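Putative secreted cellulose binding protein (Streptomyces coelicolor, PDB 4OY7) catalyses the copper-dependent oxidative cleavage of glycosidic bonds in cellulose, this chain being its lytic polysaccharide monooxygenase domain. Local coordinates at residues G56-G59 with A60-P64. Numbering follows the deposited sequence.
Sequences GGRG and AGYVP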
ATOM      1  N   GLY A  56      13.573  -1.498 -10.445  1.00  7.39           N
ATOM      2  CA  GLY A  56      14.966  -1.323 -10.040  1.00  7.59           C
ATOM      3  C   GLY A  56      15.263  -0.161  -9.127  1.00  7.34           C
ATOM      4  O   GLY A  56      16.334   0.397  -9.212  1.00  7.60           O
ATOM      5  N   GLY A  57      14.344   0.197  -8.241  1.00  6.87           N
ATOM      6  CA  GLY A  57      14.561   1.342  -7.344  1.00  6.81           C
ATOM      7  C   GLY A  57      14.222   2.706  -7.912  1.00  6.94           C
ATOM      8  O   GLY A  57      14.314   3.723  -7.213  1.00  6.93           O
ATOM      9  N   ARG A  58      13.796   2.735  -9.170  1.00  7.26           N
ATOM     10  CA  ARG A  58      13.367   3.986  -9.796  1.00  7.51           C
ATOM     11  C   ARG A  58      12.012   4.393  -9.251  1.00  7.46           C
ATOM     12  O   ARG A  58      11.235   3.535  -8.847  1.00  7.51           O
ATOM     13  CB  ARG A  58      13.304   3.819 -11.311  1.00  7.68           C
ATOM     14  CG  ARG A  58      14.671   3.548 -11.933  1.00  8.08           C
ATOM     15  CD  ARG A  58      14.530   3.421 -13.434  1.00  8.45           C
ATOM     16  NE  ARG A  58      13.902   2.159 -13.833  1.00  8.31           N
ATOM     17  CZ  ARG A  58      13.626   1.843 -15.090  1.00  8.73           C
ATOM     18  NH1 ARG A  58      13.841   2.726 -16.061  1.00  9.11           N
ATOM     19  NH2 ARG A  58      13.111   0.657 -15.380  1.00  8.86           N
ATOM     20  N   GLY A  59      11.754   5.702  -9.257  1.00  8.02           N
ATOM     21  CA  GLY A  59      10.497   6.314  -8.792  1.00  8.13           C
ATOM     22  C   GLY A  59      10.103   7.426  -9.754  1.00  8.69           C
ATOM     23  O   GLY A  59       9.685   7.141 -10.882  1.00  9.18           O
ATOM     24  N   ALA A  60      10.245   8.697  -9.351  1.00  9.24           N
ATOM     25  CA  ALA A  60       9.897   9.843 -10.222  1.00  9.93           C
ATOM     26  C   ALA A  60      10.651   9.837 -11.540  1.00 10.47           C
ATOM     27  O   ALA A  60      11.872   9.647 -11.567  1.00 10.91           O
ATOM     28  CB  ALA A  60      10.136  11.170  -9.507  1.00 10.33           C
ATOM     29  N   GLY A  61       9.931  10.055 -12.637  1.00 10.75           N
ATOM     30  CA  GLY A  61      10.501  10.046 -13.961  1.00 10.94           C
ATOM     31  C   GLY A  61      10.345   8.697 -14.644  1.00 10.44           C
ATOM     32  O   GLY A  61      10.520   8.607 -15.867  1.00 11.53           O
ATOM     33  N   TYR A  62      10.039   7.656 -13.852  1.00  9.55           N
ATOM     34  CA  TYR A  62       9.811   6.294 -14.350  1.00  9.08           C
ATOM     35  C   TYR A  62       8.380   5.757 -14.049  1.00  8.56           C
ATOM     36  O   TYR A  62       7.738   5.227 -14.948  1.00  9.04           O
ATOM     37  CB  TYR A  62      10.878   5.340 -13.783  1.00  8.73           C
ATOM     38  CG  TYR A  62      10.567   3.917 -14.111  1.00  8.48           C
ATOM     39  CD1 TYR A  62      10.642   3.464 -15.423  1.00  8.91           C
ATOM     40  CD2 TYR A  62      10.125   3.036 -13.131  1.00  8.07           C
ATOM     41  CE1 TYR A  62      10.314   2.166 -15.754  1.00  9.00           C
ATOM     42  CE2 TYR A  62       9.802   1.742 -13.443  1.00  8.09           C
ATOM     43  CZ  TYR A  62       9.887   1.314 -14.760  1.00  8.57           C
ATOM     44  OH  TYR A  62       9.579   0.021 -15.090  1.00  9.07           O
ATOM     45  N   VAL A  63       7.937   5.843 -12.794  1.00  7.96           N
ATOM     46  CA  VAL A  63       6.542   5.491 -12.383  1.00  7.54           C
ATOM     47  C   VAL A  63       5.710   6.749 -12.577  1.00  7.75           C
ATOM     48  O   VAL A  63       5.957   7.758 -11.923  1.00  7.63           O
ATOM     49  CB  VAL A  63       6.487   4.940 -10.921  1.00  7.09           C
ATOM     50  CG1 VAL A  63       5.100   4.476 -10.487  1.00  6.93           C
ATOM     51  CG2 VAL A  63       7.473   3.803 -10.756  1.00  7.07           C
ATOM     52  N   PRO A  64       4.753   6.726 -13.518  1.00  7.93           N
ATOM     53  CA  PRO A  64       4.046   7.978 -13.800  1.00  8.20           C
ATOM     54  C   PRO A  64       3.207   8.476 -12.633  1.00  7.95           C
ATOM     55  O   PRO A  64       2.696   7.658 -11.875  1.00  7.34           O
ATOM     56  CB  PRO A  64       3.167   7.627 -15.010  1.00  8.80           C
ATOM     57  CG  PRO A  64       3.914   6.524 -15.674  1.00  8.84           C
ATOM     58  CD  PRO A  64       4.472   5.707 -14.545  1.00  8.26           C
TER
HETATM   59  O   HOH W   1      13.607   7.543 -10.374  1.00  9.11           O
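A type II beta turn, G59-A60-G61-Y62, reverses the chain in the surface loop between strands 51-52 and 92-94 and brings the ring of Y62 against the side chain of R58, whose guanidinium lies flat on it. The turn is closed by Y62 N, which gives its hydrogen to G59 O at 3.0 Å. V63 N donates to that same G59 O at 2.9 Å and nearly straight, so one carbonyl oxygen holds two successive amides. A60 has the extended backbone suited to the second position, while G61 in the third takes a positive phi (96°), where a side chain would jam against the preceding carbonyl. A water bridges the two segments, accepting from G59 N at 2.8 Å and donating to A60 O.

With its CG anti to the backbone N (chi1 172°), Y62 turns its ring toward R58. The arginine chain bends at chi3, and its guanidinium settles over one ring face, planes 17° apart. R58 CZ stands 3.5 Å from the centroid of the Y62 ring, a cation-pi stack displaced toward the rim, where NH2 of R58 comes within 3.2 Å of Y62 CE1. Nearer the backbone, R58 CB packs on Y62 CD2 at 3.7 Å.

Both stacked groups are anchored by their polar parts: R58 NE and NH2 bond the carbonyls of A55 and N54, and Y62 OH hydrogen-bonds D52 OD1. A second cation-pi partner, R74, also meets the ring. Arginine thus binds backbone oxygens through NE and NH2 while one guanidinium face rests on tyrosine, tying the loop's start to its turn.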